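Local atomic coordinates of arylesterase (Agrobacterium tumefaciens, PDB entry 3DCI), a protein that probably hydrolyses ester bonds as an arylesterase-like member of the SGNH (GDSL) hydrolase family, and binds zinc. Residues G128-A133 and A186-H191; L181-A186 and H191-A196. One frame throughout, in Å; residues are numbered along the deposited sequence.

Contact 1: G128-A133 and A186-H191; sequences GMRRLA and AAELGH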
loop_
_atom_site.group_PDB
_atom_site.type_symbol
_atom_site.label_atom_id
_atom_site.label_comp_id
_atom_site.label_asym_id
_atom_site.label_seq_id
_atom_site.Cartn_x
_atom_site.Cartn_y
_atom_site.Cartn_z
ATOM N N GLY A 128 -18.279 4.857 -5.732
ATOM C CA GLY A 128 -16.970 5.311 -6.131
ATOM C C GLY A 128 -17.046 6.690 -6.760
ATOM O O GLY A 128 -16.214 7.550 -6.489
HETATM N N MSE A 129 -18.051 6.907 -7.608
HETATM C CA MSE A 129 -18.256 8.220 -8.205
HETATM C C MSE A 129 -18.517 9.295 -7.156
HETATM O O MSE A 129 -18.069 10.435 -7.323
HETATM C CB MSE A 129 -19.390 8.186 -9.211
HETATM C CG MSE A 129 -19.491 9.450 -10.048
HETATM SE SE MSE A 129 -17.913 9.824 -11.181
HETATM C CE MSE A 129 -18.188 8.540 -12.598
ATOM N N ARG A 130 -19.268 8.957 -6.102
ATOM C CA ARG A 130 -19.484 9.885 -5.012
ATOM C C ARG A 130 -18.133 10.214 -4.353
ATOM O O ARG A 130 -17.847 11.379 -4.067
ATOM C CB ARG A 130 -20.460 9.312 -3.977
ATOM C CG ARG A 130 -20.665 10.202 -2.771
ATOM C CD ARG A 130 -21.455 9.508 -1.670
ATOM N NE ARG A 130 -22.806 9.173 -2.121
ATOM C CZ ARG A 130 -23.840 10.014 -2.086
ATOM N NH1 ARG A 130 -23.711 11.238 -1.589
ATOM N NH2 ARG A 130 -25.022 9.614 -2.527
ATOM N N ARG A 131 -17.286 9.193 -4.149
ATOM C CA ARG A 131 -15.962 9.456 -3.570
ATOM C C ARG A 131 -15.124 10.393 -4.479
ATOM O O ARG A 131 -14.510 11.341 -4.013
ATOM C CB ARG A 131 -15.220 8.165 -3.275
ATOM C CG ARG A 131 -13.838 8.337 -2.641
ATOM C CD ARG A 131 -13.920 9.094 -1.298
ATOM N NE ARG A 131 -12.574 9.496 -0.894
ATOM C CZ ARG A 131 -12.298 10.540 -0.114
ATOM N NH1 ARG A 131 -13.265 11.336 0.356
ATOM N NH2 ARG A 131 -11.029 10.794 0.197
ATOM N N LEU A 132 -15.147 10.170 -5.782
ATOM C CA LEU A 132 -14.387 11.058 -6.685
ATOM C C LEU A 132 -14.904 12.510 -6.675
ATOM O O LEU A 132 -14.116 13.486 -6.698
ATOM C CB LEU A 132 -14.416 10.492 -8.100
ATOM C CG LEU A 132 -13.817 9.092 -8.313
ATOM C CD1 LEU A 132 -13.836 8.692 -9.778
ATOM C CD2 LEU A 132 -12.393 9.032 -7.785
ATOM N N ALA A 133 -16.227 12.658 -6.635
ATOM C CA ALA A 133 -16.837 13.975 -6.492
ATOM C C ALA A 133 -16.323 14.685 -5.231
ATOM O O ALA A 133 -15.923 15.845 -5.281
ATOM C CB ALA A 133 -18.369 13.871 -6.500
ATOM N N ALA A 186 -25.573 13.142 -9.256
ATOM C CA ALA A 186 -25.235 14.487 -9.697
ATOM C C ALA A 186 -26.244 15.501 -9.157
ATOM O O ALA A 186 -25.847 16.533 -8.655
ATOM C CB ALA A 186 -25.163 14.533 -11.232
ATOM N N ALA A 187 -27.542 15.181 -9.199
ATOM C CA ALA A 187 -28.570 16.045 -8.642
ATOM C C ALA A 187 -28.377 16.234 -7.132
ATOM O O ALA A 187 -28.436 17.360 -6.629
ATOM C CB ALA A 187 -29.975 15.494 -8.934
ATOM N N GLU A 188 -28.121 15.141 -6.412
ATOM C CA GLU A 188 -27.871 15.239 -4.966
ATOM C C GLU A 188 -26.703 16.165 -4.626
ATOM O O GLU A 188 -26.780 16.931 -3.685
ATOM C CB GLU A 188 -27.562 13.866 -4.373
ATOM C CG GLU A 188 -27.313 13.913 -2.878
ATOM C CD GLU A 188 -26.813 12.595 -2.317
ATOM O OE1 GLU A 188 -26.999 11.545 -2.993
ATOM O OE2 GLU A 188 -26.270 12.627 -1.185
ATOM N N LEU A 189 -25.605 16.032 -5.364
ATOM C CA LEU A 189 -24.366 16.719 -5.043
ATOM C C LEU A 189 -24.270 18.111 -5.650
ATOM O O LEU A 189 -23.344 18.842 -5.338
ATOM C CB LEU A 189 -23.176 15.893 -5.517
ATOM C CG LEU A 189 -22.882 14.556 -4.809
ATOM C CD1 LEU A 189 -21.549 14.014 -5.349
ATOM C CD2 LEU A 189 -22.845 14.689 -3.305
ATOM N N GLY A 190 -25.199 18.461 -6.534
ATOM C CA GLY A 190 -25.188 19.770 -7.194
ATOM C C GLY A 190 -24.151 19.888 -8.305
ATOM O O GLY A 190 -23.510 20.924 -8.465
ATOM N N HIS A 191 -23.978 18.821 -9.065
ATOM C CA HIS A 191 -23.100 18.823 -10.227
ATOM C C HIS A 191 -23.888 18.448 -11.472
ATOM O O HIS A 191 -25.044 18.112 -11.391
ATOM C CB HIS A 191 -21.938 17.866 -9.988
ATOM C CG HIS A 191 -21.078 18.264 -8.834
ATOM N ND1 HIS A 191 -20.599 19.547 -8.680
ATOM C CD2 HIS A 191 -20.622 17.558 -7.774
ATOM C CE1 HIS A 191 -19.883 19.615 -7.568
ATOM N NE2 HIS A 191 -19.877 18.422 -7.004
#

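Contact 2: L181-A186 and H191-A196; sequences LYRKLA and HHFFDA. With ZN (zinc ion), chain D.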
loop_
_atom_site.group_PDB
_atom_site.type_symbol
_atom_site.label_atom_id
_atom_site.label_comp_id
_atom_site.label_asym_id
_atom_site.label_seq_id
_atom_site.Cartn_x
_atom_site.Cartn_y
_atom_site.Cartn_z
ATOM N N LEU A 181 -28.538 6.139 -11.896
ATOM C CA LEU A 181 -27.890 6.297 -10.591
ATOM C C LEU A 181 -26.949 7.505 -10.576
ATOM O O LEU A 181 -26.881 8.236 -9.578
ATOM C CB LEU A 181 -27.129 5.020 -10.162
ATOM C CG LEU A 181 -27.975 3.789 -9.771
ATOM C CD1 LEU A 181 -27.087 2.561 -9.529
ATOM C CD2 LEU A 181 -28.859 4.065 -8.548
ATOM N N TYR A 182 -26.188 7.682 -11.659
ATOM C CA TYR A 182 -25.276 8.830 -11.769
ATOM C C TYR A 182 -26.039 10.140 -11.882
ATOM O O TYR A 182 -25.606 11.156 -11.358
ATOM C CB TYR A 182 -24.358 8.699 -12.987
ATOM C CG TYR A 182 -23.175 7.771 -12.864
ATOM C CD1 TYR A 182 -23.045 6.872 -11.805
ATOM C CD2 TYR A 182 -22.230 7.730 -13.865
ATOM C CE1 TYR A 182 -21.960 6.015 -11.728
ATOM C CE2 TYR A 182 -21.138 6.863 -13.799
ATOM C CZ TYR A 182 -21.017 6.014 -12.738
ATOM O OH TYR A 182 -19.939 5.174 -12.710
ATOM N N ARG A 183 -27.151 10.117 -12.599
ATOM C CA ARG A 183 -28.030 11.282 -12.684
ATOM C C ARG A 183 -28.493 11.702 -11.312
ATOM O O ARG A 183 -28.434 12.881 -10.972
ATOM C CB ARG A 183 -29.228 10.977 -13.562
ATOM C CG ARG A 183 -30.125 12.184 -13.873
ATOM C CD ARG A 183 -31.355 11.734 -14.665
ATOM N NE ARG A 183 -31.095 11.807 -16.098
ATOM C CZ ARG A 183 -30.927 10.766 -16.917
ATOM N NH1 ARG A 183 -30.669 10.996 -18.205
ATOM N NH2 ARG A 183 -31.023 9.504 -16.493
ATOM N N LYS A 184 -28.955 10.737 -10.526
ATOM C CA LYS A 184 -29.495 11.020 -9.200
ATOM C C LYS A 184 -28.384 11.495 -8.283
ATOM O O LYS A 184 -28.597 12.429 -7.505
ATOM C CB LYS A 184 -30.228 9.816 -8.612
ATOM C CG LYS A 184 -31.533 9.497 -9.317
ATOM C CD LYS A 184 -32.380 8.480 -8.522
ATOM C CE LYS A 184 -33.880 8.559 -8.899
ATOM N NZ LYS A 184 -34.080 7.996 -10.259
ATOM N N LEU A 185 -27.184 10.913 -8.424
ATOM C CA LEU A 185 -26.030 11.358 -7.651
ATOM C C LEU A 185 -25.622 12.802 -7.964
ATOM O O LEU A 185 -25.344 13.585 -7.050
ATOM C CB LEU A 185 -24.831 10.417 -7.856
ATOM C CG LEU A 185 -23.558 10.776 -7.082
ATOM C CD1 LEU A 185 -23.762 10.573 -5.601
ATOM C CD2 LEU A 185 -22.290 9.997 -7.606
ATOM N N ALA A 186 -25.573 13.142 -9.256
ATOM C CA ALA A 186 -25.235 14.487 -9.697
ATOM C C ALA A 186 -26.244 15.501 -9.157
ATOM O O ALA A 186 -25.847 16.533 -8.655
ATOM C CB ALA A 186 -25.163 14.533 -11.232
ATOM N N HIS A 191 -23.978 18.821 -9.065
ATOM C CA HIS A 191 -23.100 18.823 -10.227
ATOM C C HIS A 191 -23.888 18.448 -11.472
ATOM O O HIS A 191 -25.044 18.112 -11.391
ATOM C CB HIS A 191 -21.938 17.866 -9.988
ATOM C CG HIS A 191 -21.078 18.264 -8.834
ATOM N ND1 HIS A 191 -20.599 19.547 -8.680
ATOM C CD2 HIS A 191 -20.622 17.558 -7.774
ATOM C CE1 HIS A 191 -19.883 19.615 -7.568
ATOM N NE2 HIS A 191 -19.877 18.422 -7.004
ATOM N N HIS A 192 -23.237 18.498 -12.628
ATOM C CA HIS A 192 -23.854 18.169 -13.909
ATOM C C HIS A 192 -23.650 16.712 -14.307
ATOM O O HIS A 192 -22.692 16.050 -13.879
ATOM C CB HIS A 192 -23.264 19.036 -15.014
ATOM C CG HIS A 192 -23.786 20.425 -15.014
ATOM N ND1 HIS A 192 -23.405 21.353 -14.072
ATOM C CD2 HIS A 192 -24.677 21.046 -15.824
ATOM C CE1 HIS A 192 -24.019 22.494 -14.312
ATOM N NE2 HIS A 192 -24.797 22.335 -15.369
ATOM N N PHE A 193 -24.537 16.249 -15.174
ATOM C CA PHE A 193 -24.552 14.851 -15.610
ATOM C C PHE A 193 -24.748 14.785 -17.091
ATOM O O PHE A 193 -25.530 15.546 -17.647
ATOM C CB PHE A 193 -25.673 14.075 -14.920
ATOM C CG PHE A 193 -25.954 12.753 -15.550
ATOM C CD1 PHE A 193 -25.089 11.678 -15.355
ATOM C CD2 PHE A 193 -27.056 12.583 -16.370
ATOM C CE1 PHE A 193 -25.344 10.441 -15.979
ATOM C CE2 PHE A 193 -27.303 11.356 -16.980
ATOM C CZ PHE A 193 -26.456 10.305 -16.788
ATOM N N PHE A 194 -24.064 13.851 -17.740
ATOM C CA PHE A 194 -24.393 13.515 -19.121
ATOM C C PHE A 194 -24.374 12.006 -19.312
ATOM O O PHE A 194 -23.491 11.332 -18.785
ATOM C CB PHE A 194 -23.406 14.182 -20.081
ATOM C CG PHE A 194 -23.784 14.035 -21.534
ATOM C CD1 PHE A 194 -24.722 14.873 -22.104
ATOM C CD2 PHE A 194 -23.178 13.080 -22.330
ATOM C CE1 PHE A 194 -25.064 14.743 -23.431
ATOM C CE2 PHE A 194 -23.524 12.956 -23.666
ATOM C CZ PHE A 194 -24.460 13.770 -24.203
ATOM N N ASP A 195 -25.362 11.487 -20.039
ATOM C CA ASP A 195 -25.402 10.074 -20.400
ATOM C C ASP A 195 -24.779 9.831 -21.776
ATOM O O ASP A 195 -25.403 10.074 -22.795
ATOM C CB ASP A 195 -26.835 9.547 -20.378
ATOM C CG ASP A 195 -26.910 8.051 -20.695
ATOM O OD1 ASP A 195 -25.865 7.344 -20.655
ATOM O OD2 ASP A 195 -28.009 7.577 -20.998
ATOM N N ALA A 196 -23.539 9.328 -21.801
ATOM C CA ALA A 196 -22.847 9.024 -23.068
ATOM C C ALA A 196 -23.585 7.969 -23.878
ATOM O O ALA A 196 -23.450 7.935 -25.096
ATOM C CB ALA A 196 -21.398 8.589 -22.816
HETATM ZN ZN ZN D . -26.264 23.398 -16.584
#

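Contact 1: G128-A133 and A186-H191
The shortest polar bond of this contact runs from Arg-130 NH2 to Glu-188 OE1 at 2.8 Å, and it is half of a two-pronged, end-on salt bridge between helices 122-138 and 178-189. Both helices pack on strand 149-154, on one face of the parallel sheet of the SGNH hydrolase alpha/beta fold. The second prong joins Arg-130 NH1 to Glu-188 OE2 at 2.9 Å, and both bonds are nearly straight, with N-H...O angles of about 160°. The two groups are not coplanar. Each carboxylate oxygen lies close to the guanidinium plane, but the carboxylate itself is turned by 49°, so that NH2 meets OE1 on its syn side while NH1 comes to OE2 from well above the carboxylate plane. Glu-188 reaches across with an extended chain, whereas Arg-130 bends at its third torsion (-63°) to present both terminal nitrogens.

Under this polar clasp lies the apolar part of the contact. Leu-189 brings CD2 obliquely to within 4.0 Å of Arg-130 NH1 and turns CD1 to the methyl of Ala-133. Helix 178-189 ends here in a Schellman motif: Gly-190 takes positive phi, His-191 N bonds to Ala-186 O at 3.0 Å, and Gly-190 N bonds weakly to Ala-187 O and also to Ala-186 O. The turn brings the His-191 imidazole back to helix 122-138, where NE2 bonds to Glu-137. The packing is tightest between Ala-133 CB and Leu-189 CD1, 3.4 Å apart, closer than usual for two methyl carbons.

Contact 2: L181-A186 and H191-A196
Phe-193 lies against one turn of helix 178-189, its ring laid over Arg-183 and touching Tyr-182 CB, while its CB rests on Ala-186. The helix and strand 192-195 run nearly antiparallel (167° between their directions), as expected where the helix of a beta-alpha-beta crossover returns the chain to the parallel sheet at an edge strand. Phe-193 CB starts on the methyl of Ala-186, 3.8 Å from its CB. With CG anti to the backbone N (chi1 166°), the ring then swings across the helix surface. CG sits opposite Arg-183 CA, and CD1 nears Arg-183 N. Farther out on that side CE1 touches Tyr-182 CB at 3.6 Å; the phenol continues away from the strand, and its OH bonds to Leu-109 O. On the other side CD2 faces Arg-183 CB, a CH-pi contact in which CB stands 4.0 Å from the ring centroid, over the face. CE2 ends under one face of the Arg-183 guanidinium, 3.6 Å from NH1, with the two planes 68° apart, so the groups are steeply inclined rather than stacked.

On the strand's other side His-192 points away from the helix, and its NE2 binds zinc at 2.2 Å together with Asp-228. The strand thus divides its chemistry: apolar contacts, with the Arg-183 side chain laid along the ring, pack it against the helix, while metal coordination by the neighbouring residue links it to the end of helix 212-229.

Followed from the N terminus, the chain first passes through residues 128-133 in helix 122-138, then runs through strand 149-154 and on to helix 178-189. Contact 1 closes this long excursion when the C-terminal end of the second helix meets the first, 53 residues on. Contact 2 opens at 181-186, inside that loop, and closes at 191-196, beyond its end, so the two cross rather than nest; they share Ala-186 and His-191. Their centres lie about 8 Å apart; Arg-130 and Met-129, a selenomethionine, also pack on Leu-185, and Met-129 on Tyr-182, between the two contacts. Together they tie helix 178-189 to its neighbouring helix and to edge strand 192-195.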